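Local coordinates for CT398 (Chlamydia trachomatis, PDB 4ILO), which is of unknown function but joins a long antiparallel coiled-coil hairpin to a zinc ribbon domain, and may bind DNA or RNA, at residues L12-L17 and S165-L170; D61-G66 and D116-Q121; K68-I73 and T109-L114; D191-P196 and C229-Y234. All blocks are in the same frame, centred on the assembly; numbering follows the deposited sequence.

Interaction 1: residues L12-L17 and S165-L170; sequences LAIQEL and SQRTQL
The flat carboxamide of Gln166 meets Leu17 through its oxygen alone: OE1 lies 3.7 Å from Leu17 CD2, the two side chains crossing at about a right angle, while NE2 has a weak hydrogen bond to Ser162 on its own helix. The other flat group, the guanidinium of Arg167, leads away from residues 12-17 to a long, weak ion pair with Asp18, one residue further along the same helix, and leaves its aliphatic base behind. Leu17 packs beside that base, its CD1 near Arg167 CB. The same CD1 comes within 3.6 Å of Arg167 N, so a methyl rests directly on the backbone, and it is 3.9 Å from Leu170 CD1. Leu170 reaches in from the other helix: its CB lies 3.7 Å from Ile14 CG1, the two chains sliding past each other in opposite directions. Ile14 presents CG1 because chi1 of -69° sets that carbon anti to its own carbonyl carbon. Ala13, small enough for the margin, touches Leu170 CD1 at 4.2 Å. The helices run antiparallel at 164° near the open end of the coiled-coil hairpin, where Tyr182 and Thr174 also pack on Ile14. With aliphatic groups carrying the contact, cohesion here comes from shape and burial of carbon, not from directional bonds.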
loop_
_atom_site.group_PDB
_atom_site.type_symbol
_atom_site.label_atom_id
_atom_site.label_comp_id
_atom_site.label_asym_id
_atom_site.label_seq_id
_atom_site.Cartn_x
_atom_site.Cartn_y
_atom_site.Cartn_z
ATOM N N LEU A 12 -21.393 -30.940 8.567
ATOM C CA LEU A 12 -20.126 -30.881 9.274
ATOM C C LEU A 12 -18.963 -30.895 8.291
ATOM O O LEU A 12 -18.006 -30.125 8.443
ATOM C CB LEU A 12 -20.038 -32.002 10.317
ATOM C CG LEU A 12 -20.862 -31.658 11.582
ATOM C CD1 LEU A 12 -21.025 -32.826 12.541
ATOM C CD2 LEU A 12 -20.244 -30.453 12.342
ATOM N N ALA A 13 -19.050 -31.713 7.245
ATOM C CA ALA A 13 -17.937 -31.803 6.304
ATOM C C ALA A 13 -17.861 -30.572 5.417
ATOM O O ALA A 13 -16.757 -30.141 5.044
ATOM C CB ALA A 13 -18.053 -33.064 5.441
ATOM N N ILE A 14 -19.012 -29.998 5.058
ATOM C CA ILE A 14 -19.000 -28.719 4.353
ATOM C C ILE A 14 -18.407 -27.636 5.238
ATOM O O ILE A 14 -17.679 -26.749 4.769
ATOM C CB ILE A 14 -20.425 -28.368 3.910
ATOM C CG1 ILE A 14 -20.850 -29.341 2.804
ATOM C CG2 ILE A 14 -20.520 -26.920 3.503
ATOM C CD1 ILE A 14 -22.287 -29.392 2.587
ATOM N N GLN A 15 -18.719 -27.691 6.531
ATOM C CA GLN A 15 -18.234 -26.684 7.457
ATOM C C GLN A 15 -16.708 -26.695 7.527
ATOM O O GLN A 15 -16.082 -25.635 7.652
ATOM C CB GLN A 15 -18.849 -26.905 8.828
ATOM C CG GLN A 15 -18.549 -25.837 9.787
ATOM C CD GLN A 15 -19.235 -26.036 11.095
ATOM O OE1 GLN A 15 -20.006 -25.192 11.532
ATOM N NE2 GLN A 15 -18.970 -27.175 11.733
ATOM N N GLU A 16 -16.085 -27.873 7.432
ATOM C CA GLU A 16 -14.618 -27.906 7.463
ATOM C C GLU A 16 -14.019 -27.246 6.219
ATOM O O GLU A 16 -12.986 -26.549 6.306
ATOM C CB GLU A 16 -14.115 -29.340 7.642
ATOM C CG GLU A 16 -14.440 -29.916 9.018
ATOM C CD GLU A 16 -14.007 -28.973 10.159
ATOM O OE1 GLU A 16 -12.795 -28.655 10.271
ATOM O OE2 GLU A 16 -14.890 -28.549 10.948
ATOM N N LEU A 17 -14.672 -27.412 5.063
ATOM C CA LEU A 17 -14.221 -26.722 3.861
ATOM C C LEU A 17 -14.380 -25.215 4.011
ATOM O O LEU A 17 -13.446 -24.450 3.729
ATOM C CB LEU A 17 -14.975 -27.240 2.639
ATOM C CG LEU A 17 -14.801 -28.738 2.387
ATOM C CD1 LEU A 17 -15.705 -29.222 1.236
ATOM C CD2 LEU A 17 -13.328 -29.100 2.141
ATOM N N SER A 165 -14.811 -26.590 -5.435
ATOM C CA SER A 165 -15.416 -27.686 -6.180
ATOM C C SER A 165 -15.816 -28.822 -5.248
ATOM O O SER A 165 -16.842 -29.477 -5.464
ATOM C CB SER A 165 -14.445 -28.190 -7.247
ATOM O OG SER A 165 -13.445 -29.021 -6.681
ATOM N N GLN A 166 -15.005 -29.085 -4.220
ATOM C CA GLN A 166 -15.384 -30.063 -3.209
ATOM C C GLN A 166 -16.647 -29.626 -2.483
ATOM O O GLN A 166 -17.560 -30.436 -2.265
ATOM C CB GLN A 166 -14.256 -30.247 -2.201
ATOM C CG GLN A 166 -13.035 -30.953 -2.728
ATOM C CD GLN A 166 -11.865 -30.815 -1.773
ATOM O OE1 GLN A 166 -11.968 -31.157 -0.585
ATOM N NE2 GLN A 166 -10.756 -30.284 -2.275
ATOM N N ARG A 167 -16.710 -28.346 -2.088
ATOM C CA ARG A 167 -17.900 -27.849 -1.404
ATOM C C ARG A 167 -19.133 -28.067 -2.263
ATOM O O ARG A 167 -20.195 -28.451 -1.760
ATOM C CB ARG A 167 -17.759 -26.365 -1.045
ATOM C CG ARG A 167 -19.007 -25.778 -0.397
ATOM C CD ARG A 167 -18.860 -24.333 0.077
ATOM N NE ARG A 167 -19.591 -23.402 -0.785
ATOM C CZ ARG A 167 -19.334 -22.089 -0.896
ATOM N NH1 ARG A 167 -18.365 -21.507 -0.185
ATOM N NH2 ARG A 167 -20.056 -21.338 -1.729
ATOM N N THR A 168 -18.995 -27.860 -3.572
ATOM C CA THR A 168 -20.135 -27.969 -4.469
ATOM C C THR A 168 -20.597 -29.413 -4.646
ATOM O O THR A 168 -21.799 -29.648 -4.797
ATOM C CB THR A 168 -19.769 -27.335 -5.804
ATOM O OG1 THR A 168 -19.376 -25.981 -5.571
ATOM C CG2 THR A 168 -20.959 -27.371 -6.760
ATOM N N GLN A 169 -19.672 -30.386 -4.639
ATOM C CA GLN A 169 -20.059 -31.794 -4.751
ATOM C C GLN A 169 -20.742 -32.309 -3.489
ATOM O O GLN A 169 -21.421 -33.340 -3.545
ATOM C CB GLN A 169 -18.852 -32.692 -5.084
ATOM C CG GLN A 169 -18.410 -32.705 -6.570
ATOM C CD GLN A 169 -19.492 -33.200 -7.535
ATOM O OE1 GLN A 169 -20.456 -33.846 -7.125
ATOM N NE2 GLN A 169 -19.333 -32.887 -8.823
ATOM N N LEU A 170 -20.572 -31.629 -2.355
ATOM C CA LEU A 170 -21.223 -32.046 -1.120
ATOM C C LEU A 170 -22.558 -31.346 -0.912
ATOM O O LEU A 170 -23.501 -31.960 -0.376
ATOM C CB LEU A 170 -20.312 -31.746 0.069
ATOM C CG LEU A 170 -18.965 -32.458 0.049
ATOM C CD1 LEU A 170 -18.274 -32.193 1.362
ATOM C CD2 LEU A 170 -19.142 -33.958 -0.184
#

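Interaction 2: residues D61-G66 and D116-Q121; sequences DQIKGG and DLMDKQ
Ile63 and Leu117 form the close-packed part of this contact, Ile63 CG1 lying 3.9 Å from Leu117 CB as the two side chains slide past each other in opposite directions. Ile63 is buried and meets three residues through different atoms. Its CG2 touches Met118 CE at 4.0 Å, where the long, flexible thioether chain can reach across from a position that does not itself face the partner. Its CD1, carried outward by a chi2 of 169°, is nearly equidistant from CD, OE1 and NE2 of Gln121, with OE1 at 3.5 Å, so the methyl sits over the flat carboxamide. Leu117 turns its other end to the first helix, CD1 reaching Gln62 CB at 3.8 Å. The outer side is looser: Gln62 is exposed and contributes chiefly its aliphatic base, while Gly66, next on the facing side of its helix, adds no side chain. Leu59 and Met56, earlier on the first helix, continue the seam against Leu117 and Gln121 in the manner of an antiparallel coiled coil. Glutamine suits position 121, since its methylenes and flat amide can cover a methyl while its polar atoms remain able to meet water; the seam thus grades from hydrocarbon to solvent.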
loop_
_atom_site.group_PDB
_atom_site.type_symbol
_atom_site.label_atom_id
_atom_site.label_comp_id
_atom_site.label_asym_id
_atom_site.label_seq_id
_atom_site.Cartn_x
_atom_site.Cartn_y
_atom_site.Cartn_z
ATOM N N ASP A 61 17.935 25.753 -15.557
ATOM C CA ASP A 61 17.505 26.882 -16.370
ATOM C C ASP A 61 17.790 28.224 -15.714
ATOM O O ASP A 61 18.031 29.189 -16.427
ATOM C CB ASP A 61 16.017 26.757 -16.705
ATOM C CG ASP A 61 15.720 25.491 -17.501
ATOM O OD1 ASP A 61 16.207 25.372 -18.652
ATOM O OD2 ASP A 61 15.023 24.604 -16.968
ATOM N N GLN A 62 17.685 28.324 -14.386
ATOM C CA GLN A 62 18.080 29.541 -13.701
ATOM C C GLN A 62 19.586 29.748 -13.805
ATOM O O GLN A 62 20.048 30.883 -13.937
ATOM C CB GLN A 62 17.668 29.467 -12.240
ATOM C CG GLN A 62 16.170 29.261 -11.965
ATOM C CD GLN A 62 15.934 29.003 -10.479
ATOM O OE1 GLN A 62 16.118 27.887 -9.983
ATOM N NE2 GLN A 62 15.604 30.048 -9.753
ATOM N N ILE A 63 20.367 28.661 -13.755
ATOM C CA ILE A 63 21.817 28.786 -13.904
ATOM C C ILE A 63 22.156 29.283 -15.300
ATOM O O ILE A 63 23.008 30.163 -15.488
ATOM C CB ILE A 63 22.504 27.442 -13.640
ATOM C CG1 ILE A 63 22.553 27.196 -12.125
ATOM C CG2 ILE A 63 23.902 27.443 -14.327
ATOM C CD1 ILE A 63 22.970 25.788 -11.752
ATOM N N LYS A 64 21.527 28.686 -16.307
ATOM C CA LYS A 64 21.801 29.101 -17.668
ATOM C C LYS A 64 21.375 30.542 -17.876
ATOM O O LYS A 64 22.080 31.319 -18.531
ATOM C CB LYS A 64 21.078 28.198 -18.653
ATOM C CG LYS A 64 21.375 28.570 -20.091
ATOM C CD LYS A 64 20.649 27.660 -21.045
ATOM C CE LYS A 64 21.071 27.909 -22.487
ATOM N NZ LYS A 64 20.440 26.904 -23.409
ATOM N N GLY A 65 20.238 30.924 -17.301
ATOM C CA GLY A 65 19.781 32.293 -17.451
ATOM C C GLY A 65 20.670 33.286 -16.731
ATOM O O GLY A 65 20.863 34.415 -17.194
ATOM N N GLY A 66 21.175 32.908 -15.563
ATOM C CA GLY A 66 22.041 33.816 -14.838
ATOM C C GLY A 66 23.349 34.033 -15.572
ATOM O O GLY A 66 23.785 35.160 -15.763
ATOM N N ASP A 116 25.001 30.855 -5.577
ATOM C CA ASP A 116 23.997 30.242 -4.715
ATOM C C ASP A 116 23.259 29.142 -5.447
ATOM O O ASP A 116 23.058 28.062 -4.910
ATOM C CB ASP A 116 22.981 31.265 -4.194
ATOM C CG ASP A 116 23.593 32.259 -3.211
ATOM O OD1 ASP A 116 24.789 32.088 -2.814
ATOM O OD2 ASP A 116 22.868 33.219 -2.846
ATOM N N LEU A 117 22.832 29.414 -6.669
ATOM C CA LEU A 117 22.184 28.405 -7.482
ATOM C C LEU A 117 23.101 27.205 -7.754
ATOM O O LEU A 117 22.672 26.037 -7.705
ATOM C CB LEU A 117 21.802 29.055 -8.803
ATOM C CG LEU A 117 20.703 30.122 -8.671
ATOM C CD1 LEU A 117 20.493 30.847 -10.046
ATOM C CD2 LEU A 117 19.421 29.499 -8.187
ATOM N N MET A 118 24.344 27.466 -8.119
ATOM C CA MET A 118 25.249 26.361 -8.403
ATOM C C MET A 118 25.449 25.471 -7.168
ATOM O O MET A 118 25.505 24.246 -7.279
ATOM C CB MET A 118 26.556 26.938 -8.915
ATOM C CG MET A 118 26.410 27.398 -10.354
ATOM S SD MET A 118 27.990 27.983 -11.026
ATOM C CE MET A 118 27.564 27.944 -12.798
ATOM N N ASP A 119 25.555 26.071 -5.985
ATOM C CA ASP A 119 25.675 25.296 -4.752
ATOM C C ASP A 119 24.396 24.512 -4.477
ATOM O O ASP A 119 24.469 23.351 -4.043
ATOM C CB ASP A 119 26.146 26.209 -3.582
ATOM C CG ASP A 119 26.092 25.525 -2.153
ATOM O OD1 ASP A 119 26.928 24.634 -1.787
ATOM O OD2 ASP A 119 25.243 25.952 -1.329
ATOM N N LYS A 120 23.214 25.094 -4.750
ATOM C CA LYS A 120 21.987 24.333 -4.530
ATOM C C LYS A 120 21.939 23.155 -5.474
ATOM O O LYS A 120 21.494 22.067 -5.103
ATOM C CB LYS A 120 20.716 25.179 -4.724
ATOM N N GLN A 121 22.354 23.370 -6.717
ATOM C CA GLN A 121 22.358 22.285 -7.676
ATOM C C GLN A 121 23.344 21.191 -7.259
ATOM O O GLN A 121 23.036 19.992 -7.379
ATOM C CB GLN A 121 22.647 22.821 -9.074
ATOM C CG GLN A 121 22.865 21.718 -10.158
ATOM C CD GLN A 121 23.525 22.280 -11.419
ATOM O OE1 GLN A 121 24.682 22.746 -11.390
ATOM N NE2 GLN A 121 22.789 22.256 -12.527
#

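Interaction 3: residues K68-I73 and T109-L114; sequences KRIQEI and TLEHQL
Leu110 and Leu114, which both press on Ile70, are tied to each other by the shortest sound polar bond here, the helical link from Leu114 N to Leu110 O at 2.8 Å. It spaces them one turn apart, and Ile70 enters from the other helix to touch both. Ile70 CG1 lies 3.7 Å from Leu110 CB, the side chains sliding past each other in opposite directions. Further out, Ile70 CD1 reaches Leu114 CD2, also at 3.7 Å. A chi1 of 171° places Leu114 CG anti to the backbone N, and from there CD2 meets that methyl. Leu110 is the buried partner, and its branches part company, CD1 meeting Ile73 CD1 at 3.6 Å and CD2 lying 3.8 Å from Arg69 NH1.

These residues belong to the antiparallel coiled-coil hairpin. Ile70 follows Ile63 by seven residues and Leu110 precedes Leu117 by seven, the heptad spacing that returns a side chain to the same side of a supercoiled helix. Branched aliphatic residues suit such sites because their several methyls can touch two or three neighbours at once.

Charged residues line both margins and lend carbon to the seam. Glu111 runs out in an extended chain whose CG touches Ile70 CD1 at 3.8 Å, crossing it obliquely, and its OE2 continues to a long, weak ion pair with Arg107. Arg69, exposed on the other margin, has a chain bent at chi3 (62°), which sets NE; beyond it, NH1 lies near Leu110 CD2, the methyl approaching the guanidinium obliquely.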
loop_
_atom_site.group_PDB
_atom_site.type_symbol
_atom_site.label_atom_id
_atom_site.label_comp_id
_atom_site.label_asym_id
_atom_site.label_seq_id
_atom_site.Cartn_x
_atom_site.Cartn_y
_atom_site.Cartn_z
ATOM N N LYS A 68 23.840 33.937 -18.635
ATOM C CA LYS A 68 23.621 34.700 -19.854
ATOM C C LYS A 68 23.505 36.191 -19.540
ATOM O O LYS A 68 24.076 37.021 -20.249
ATOM C CB LYS A 68 22.343 34.187 -20.506
ATOM C CG LYS A 68 21.923 34.888 -21.768
ATOM C CD LYS A 68 20.388 34.895 -21.903
ATOM C CE LYS A 68 19.918 35.661 -23.156
ATOM N NZ LYS A 68 20.639 35.186 -24.379
ATOM N N ARG A 69 22.783 36.534 -18.464
ATOM C CA ARG A 69 22.635 37.922 -18.058
ATOM C C ARG A 69 23.946 38.470 -17.505
ATOM O O ARG A 69 24.242 39.653 -17.685
ATOM C CB ARG A 69 21.560 38.052 -16.989
ATOM C CG ARG A 69 20.189 37.424 -17.301
ATOM C CD ARG A 69 19.214 37.620 -16.098
ATOM N NE ARG A 69 18.965 39.050 -15.841
ATOM C CZ ARG A 69 18.527 39.573 -14.689
ATOM N NH1 ARG A 69 18.294 38.787 -13.640
ATOM N NH2 ARG A 69 18.334 40.896 -14.583
ATOM N N ILE A 70 24.731 37.647 -16.794
ATOM C CA ILE A 70 26.042 38.107 -16.350
ATOM C C ILE A 70 26.895 38.445 -17.560
ATOM O O ILE A 70 27.485 39.536 -17.658
ATOM C CB ILE A 70 26.703 37.078 -15.430
ATOM C CG1 ILE A 70 25.969 37.062 -14.093
ATOM C CG2 ILE A 70 28.180 37.441 -15.191
ATOM C CD1 ILE A 70 26.308 35.850 -13.282
ATOM N N GLN A 71 26.868 37.556 -18.549
ATOM C CA GLN A 71 27.581 37.784 -19.800
ATOM C C GLN A 71 27.174 39.107 -20.436
ATOM O O GLN A 71 28.019 39.893 -20.897
ATOM C CB GLN A 71 27.295 36.632 -20.764
ATOM C CG GLN A 71 28.263 36.583 -21.924
ATOM C CD GLN A 71 29.698 36.656 -21.466
ATOM O OE1 GLN A 71 30.219 35.709 -20.855
ATOM N NE2 GLN A 71 30.351 37.797 -21.732
ATOM N N GLU A 72 25.871 39.345 -20.512
ATOM C CA GLU A 72 25.371 40.553 -21.133
ATOM C C GLU A 72 25.834 41.812 -20.372
ATOM O O GLU A 72 26.185 42.824 -20.985
ATOM C CB GLU A 72 23.854 40.465 -21.200
ATOM C CG GLU A 72 23.204 41.773 -21.595
ATOM C CD GLU A 72 23.663 42.227 -22.987
ATOM O OE1 GLU A 72 23.830 43.457 -23.214
ATOM O OE2 GLU A 72 23.866 41.337 -23.852
ATOM N N ILE A 73 25.812 41.794 -19.042
ATOM C CA ILE A 73 26.278 42.975 -18.323
ATOM C C ILE A 73 27.780 43.178 -18.542
ATOM O O ILE A 73 28.273 44.324 -18.684
ATOM C CB ILE A 73 25.903 42.873 -16.832
ATOM C CG1 ILE A 73 24.397 42.948 -16.671
ATOM C CG2 ILE A 73 26.511 44.029 -16.043
ATOM C CD1 ILE A 73 23.950 42.945 -15.207
ATOM N N THR A 109 25.868 41.327 -7.744
ATOM C CA THR A 109 24.672 40.720 -7.189
ATOM C C THR A 109 24.250 39.486 -7.960
ATOM O O THR A 109 23.866 38.479 -7.357
ATOM C CB THR A 109 23.545 41.737 -7.129
ATOM O OG1 THR A 109 23.983 42.822 -6.294
ATOM C CG2 THR A 109 22.315 41.069 -6.518
ATOM N N LEU A 110 24.285 39.544 -9.290
ATOM C CA LEU A 110 23.915 38.369 -10.053
ATOM C C LEU A 110 24.907 37.232 -9.833
ATOM O O LEU A 110 24.515 36.058 -9.809
ATOM C CB LEU A 110 23.822 38.700 -11.520
ATOM C CG LEU A 110 22.716 39.735 -11.695
ATOM C CD1 LEU A 110 22.851 40.212 -13.118
ATOM C CD2 LEU A 110 21.306 39.126 -11.393
ATOM N N GLU A 111 26.190 37.556 -9.688
ATOM C CA GLU A 111 27.202 36.516 -9.593
ATOM C C GLU A 111 27.057 35.761 -8.294
ATOM O O GLU A 111 27.229 34.539 -8.255
ATOM C CB GLU A 111 28.582 37.145 -9.699
ATOM C CG GLU A 111 28.789 37.740 -11.071
ATOM C CD GLU A 111 30.086 38.517 -11.210
ATOM O OE1 GLU A 111 30.634 38.977 -10.194
ATOM O OE2 GLU A 111 30.594 38.617 -12.339
ATOM N N HIS A 112 26.705 36.483 -7.231
ATOM C CA HIS A 112 26.504 35.867 -5.931
ATOM C C HIS A 112 25.249 35.009 -5.946
ATOM O O HIS A 112 25.237 33.906 -5.378
ATOM C CB HIS A 112 26.446 36.959 -4.850
ATOM C CG HIS A 112 27.793 37.488 -4.483
ATOM N ND1 HIS A 112 28.824 36.662 -4.073
ATOM C CD2 HIS A 112 28.284 38.745 -4.459
ATOM C CE1 HIS A 112 29.898 37.387 -3.836
ATOM N NE2 HIS A 112 29.595 38.657 -4.055
ATOM N N GLN A 113 24.198 35.459 -6.644
ATOM C CA GLN A 113 23.051 34.569 -6.820
ATOM C C GLN A 113 23.438 33.349 -7.644
ATOM O O GLN A 113 22.974 32.241 -7.375
ATOM C CB GLN A 113 21.859 35.291 -7.478
ATOM C CG GLN A 113 21.233 36.389 -6.574
ATOM C CD GLN A 113 20.267 37.348 -7.304
ATOM O OE1 GLN A 113 19.963 37.182 -8.493
ATOM N NE2 GLN A 113 19.755 38.331 -6.567
ATOM N N LEU A 114 24.260 33.521 -8.681
ATOM C CA LEU A 114 24.597 32.353 -9.495
ATOM C C LEU A 114 25.366 31.328 -8.658
ATOM O O LEU A 114 25.123 30.123 -8.740
ATOM C CB LEU A 114 25.399 32.774 -10.713
ATOM C CG LEU A 114 26.023 31.701 -11.583
ATOM C CD1 LEU A 114 24.926 31.008 -12.351
ATOM C CD2 LEU A 114 27.060 32.251 -12.563
#

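Interaction 4: residues D191-P196 and C229-Y234; sequences DRVVVP and CSRILY. With ZN (zinc ion), chain C; EDO (1,2-ethanediol), chain D.
Val194 to Pro196 runs parallel to Ile232 to Tyr234, with Val195 N giving a straight 2.9 Å bond (170°) to Ile232 O, Val195 O receiving Tyr234 N, and Val193 O receiving Ile232 N. Proline, lacking an N-H, fits position 196 because Val195 does the bonding on this side. Val194 and Ile232 lie side by side on one face, Val194 CG1 being 4.0 Å from Ile232 CG2; on the opposite face Val195 CG2 meets Leu233 CD2. The Tyr234 ring lies alongside Pro196 across the strand pair: Pro196 CB stands 3.8 Å from the ring centroid, a CH-pi contact over one face, offset toward the rim.

The pairing lies at the heart of the zinc ribbon's mixed sheet. Cys229 SG binds the zinc ion at 2.3 Å, completing the site with Cys202, Cys205 and Cys226. Arg231 links this knuckle to the segment entering the sheet. Its chain is extended to NE, which donates to Arg192 O at 2.9 Å, while NH2 makes a salt bridge to the syn lone pair of Asp191 OD1 at 2.7 Å and NH1 donates in plane to Cys229 SG at 3.4 Å. Arginine alone offers three such donors in one plane, and its charge probably eases the negative charge on the zinc-bound thiolate.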
loop_
_atom_site.group_PDB
_atom_site.type_symbol
_atom_site.label_atom_id
_atom_site.label_comp_id
_atom_site.label_asym_id
_atom_site.label_seq_id
_atom_site.Cartn_x
_atom_site.Cartn_y
_atom_site.Cartn_z
ATOM N N ASP A 191 -17.101 -18.542 11.780
ATOM C CA ASP A 191 -16.417 -19.663 12.416
ATOM C C ASP A 191 -17.446 -20.790 12.553
ATOM O O ASP A 191 -18.540 -20.715 11.980
ATOM C CB ASP A 191 -15.718 -19.243 13.721
ATOM C CG ASP A 191 -16.699 -18.861 14.830
ATOM O OD1 ASP A 191 -17.920 -19.072 14.664
ATOM O OD2 ASP A 191 -16.259 -18.349 15.883
ATOM N N ARG A 192 -17.108 -21.842 13.292
ATOM C CA ARG A 192 -17.971 -23.027 13.275
ATOM C C ARG A 192 -19.315 -22.679 13.882
ATOM O O ARG A 192 -19.388 -22.188 15.015
ATOM C CB ARG A 192 -17.330 -24.210 13.992
ATOM C CG ARG A 192 -16.263 -24.857 13.114
ATOM C CD ARG A 192 -15.510 -26.054 13.762
ATOM N NE ARG A 192 -14.416 -26.495 12.887
ATOM C CZ ARG A 192 -13.209 -25.908 12.808
ATOM N NH1 ARG A 192 -12.879 -24.863 13.569
ATOM N NH2 ARG A 192 -12.296 -26.387 11.978
ATOM N N VAL A 193 -20.374 -22.923 13.116
ATOM C CA VAL A 193 -21.727 -22.612 13.554
ATOM C C VAL A 193 -22.605 -23.869 13.790
ATOM O O VAL A 193 -23.716 -23.750 14.350
ATOM C CB VAL A 193 -22.383 -21.635 12.569
ATOM C CG1 VAL A 193 -21.591 -20.273 12.581
ATOM C CG2 VAL A 193 -22.387 -22.230 11.171
ATOM N N VAL A 194 -22.166 -25.045 13.355
ATOM C CA VAL A 194 -22.773 -26.320 13.740
ATOM C C VAL A 194 -21.803 -26.932 14.731
ATOM O O VAL A 194 -20.718 -27.384 14.343
ATOM C CB VAL A 194 -22.980 -27.241 12.531
ATOM C CG1 VAL A 194 -23.763 -28.532 12.957
ATOM C CG2 VAL A 194 -23.730 -26.527 11.435
ATOM N N VAL A 195 -22.145 -26.892 16.014
ATOM C CA VAL A 195 -21.141 -27.175 17.046
ATOM C C VAL A 195 -21.674 -28.168 18.069
ATOM O O VAL A 195 -22.885 -28.204 18.332
ATOM C CB VAL A 195 -20.698 -25.889 17.773
ATOM C CG1 VAL A 195 -20.063 -24.871 16.772
ATOM C CG2 VAL A 195 -21.862 -25.286 18.601
ATOM N N PRO A 196 -20.824 -28.994 18.673
ATOM C CA PRO A 196 -21.328 -29.996 19.613
ATOM C C PRO A 196 -21.422 -29.440 21.035
ATOM O O PRO A 196 -20.824 -28.405 21.379
ATOM C CB PRO A 196 -20.285 -31.121 19.504
ATOM C CG PRO A 196 -18.975 -30.376 19.196
ATOM C CD PRO A 196 -19.382 -29.154 18.375
ATOM N N CYS A 229 -26.297 -18.020 21.534
ATOM C CA CYS A 229 -25.613 -17.578 20.329
ATOM C C CYS A 229 -26.331 -17.965 19.049
ATOM O O CYS A 229 -25.940 -17.494 17.985
ATOM C CB CYS A 229 -24.164 -18.094 20.289
ATOM S SG CYS A 229 -23.937 -19.896 19.938
ATOM N N SER A 230 -27.344 -18.824 19.111
ATOM C CA SER A 230 -28.175 -19.229 17.961
ATOM C C SER A 230 -27.494 -20.248 17.042
ATOM O O SER A 230 -28.128 -20.651 16.021
ATOM C CB SER A 230 -28.641 -18.048 17.083
ATOM O OG SER A 230 -29.487 -17.150 17.797
ATOM N N ARG A 231 -26.266 -20.678 17.328
ATOM C CA ARG A 231 -25.656 -21.744 16.557
ATOM C C ARG A 231 -26.467 -23.038 16.676
ATOM O O ARG A 231 -27.195 -23.251 17.648
ATOM C CB ARG A 231 -24.254 -22.020 17.073
ATOM C CG ARG A 231 -23.264 -20.853 16.825
ATOM C CD ARG A 231 -21.874 -21.264 17.249
ATOM N NE ARG A 231 -20.842 -20.363 16.723
ATOM C CZ ARG A 231 -20.536 -19.190 17.260
ATOM N NH1 ARG A 231 -21.195 -18.741 18.318
ATOM N NH2 ARG A 231 -19.575 -18.447 16.716
ATOM N N ILE A 232 -26.297 -23.917 15.685
ATOM C CA ILE A 232 -26.922 -25.251 15.696
ATOM C C ILE A 232 -26.123 -26.171 16.616
ATOM O O ILE A 232 -24.908 -26.324 16.444
ATOM C CB ILE A 232 -26.957 -25.835 14.273
ATOM C CG1 ILE A 232 -27.884 -25.010 13.386
ATOM C CG2 ILE A 232 -27.369 -27.324 14.308
ATOM C CD1 ILE A 232 -27.572 -25.096 11.911
ATOM N N LEU A 233 -26.802 -26.811 17.573
ATOM C CA LEU A 233 -26.148 -27.720 18.508
ATOM C C LEU A 233 -26.456 -29.172 18.136
ATOM O O LEU A 233 -27.553 -29.507 17.662
ATOM C CB LEU A 233 -26.642 -27.487 19.944
ATOM C CG LEU A 233 -26.279 -26.235 20.751
ATOM C CD1 LEU A 233 -27.149 -26.134 21.982
ATOM C CD2 LEU A 233 -24.774 -26.245 21.178
ATOM N N TYR A 234 -25.491 -30.050 18.406
ATOM C CA TYR A 234 -25.675 -31.466 18.138
ATOM C C TYR A 234 -24.910 -32.260 19.187
ATOM O O TYR A 234 -24.080 -31.724 19.922
ATOM C CB TYR A 234 -25.235 -31.841 16.720
ATOM C CG TYR A 234 -23.721 -31.888 16.543
ATOM C CD1 TYR A 234 -23.011 -30.748 16.155
ATOM C CD2 TYR A 234 -23.001 -33.071 16.747
ATOM C CE1 TYR A 234 -21.613 -30.764 15.970
ATOM C CE2 TYR A 234 -21.589 -33.106 16.557
ATOM C CZ TYR A 234 -20.909 -31.946 16.177
ATOM O OH TYR A 234 -19.545 -31.951 16.001
HETATM ZN ZN ZN C . -23.894 -20.816 22.040
HETATM C C1 EDO D . -30.147 -31.673 17.355
HETATM O O1 EDO D . -29.570 -32.983 17.377
HETATM C C2 EDO D . -29.727 -31.022 16.049
HETATM O O2 EDO D . -29.890 -29.613 16.217
#

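Overall arrangement
From the N terminus, helix 2-86 supplies the first segments of interactions 1, 2 and 3 in turn, and helix 90-171 returns to meet them in reverse order. Interaction 3 therefore closes the innermost loop, interaction 2 encloses it, and interaction 1 encloses both. Interactions 2 and 3 are neighbours, centres about 10 Å apart, toward the hairpin's turn, whereas interaction 1 lies about 71 Å (centre to centre) from interaction 2, across the chain's centre. Interaction 4 follows in series and closes the zinc ribbon. It sits about 17 Å, between centres, from interaction 1, where Gln15 and Glu16 of the first helix bind the 191-196 segment, docking ribbon to coiled coil.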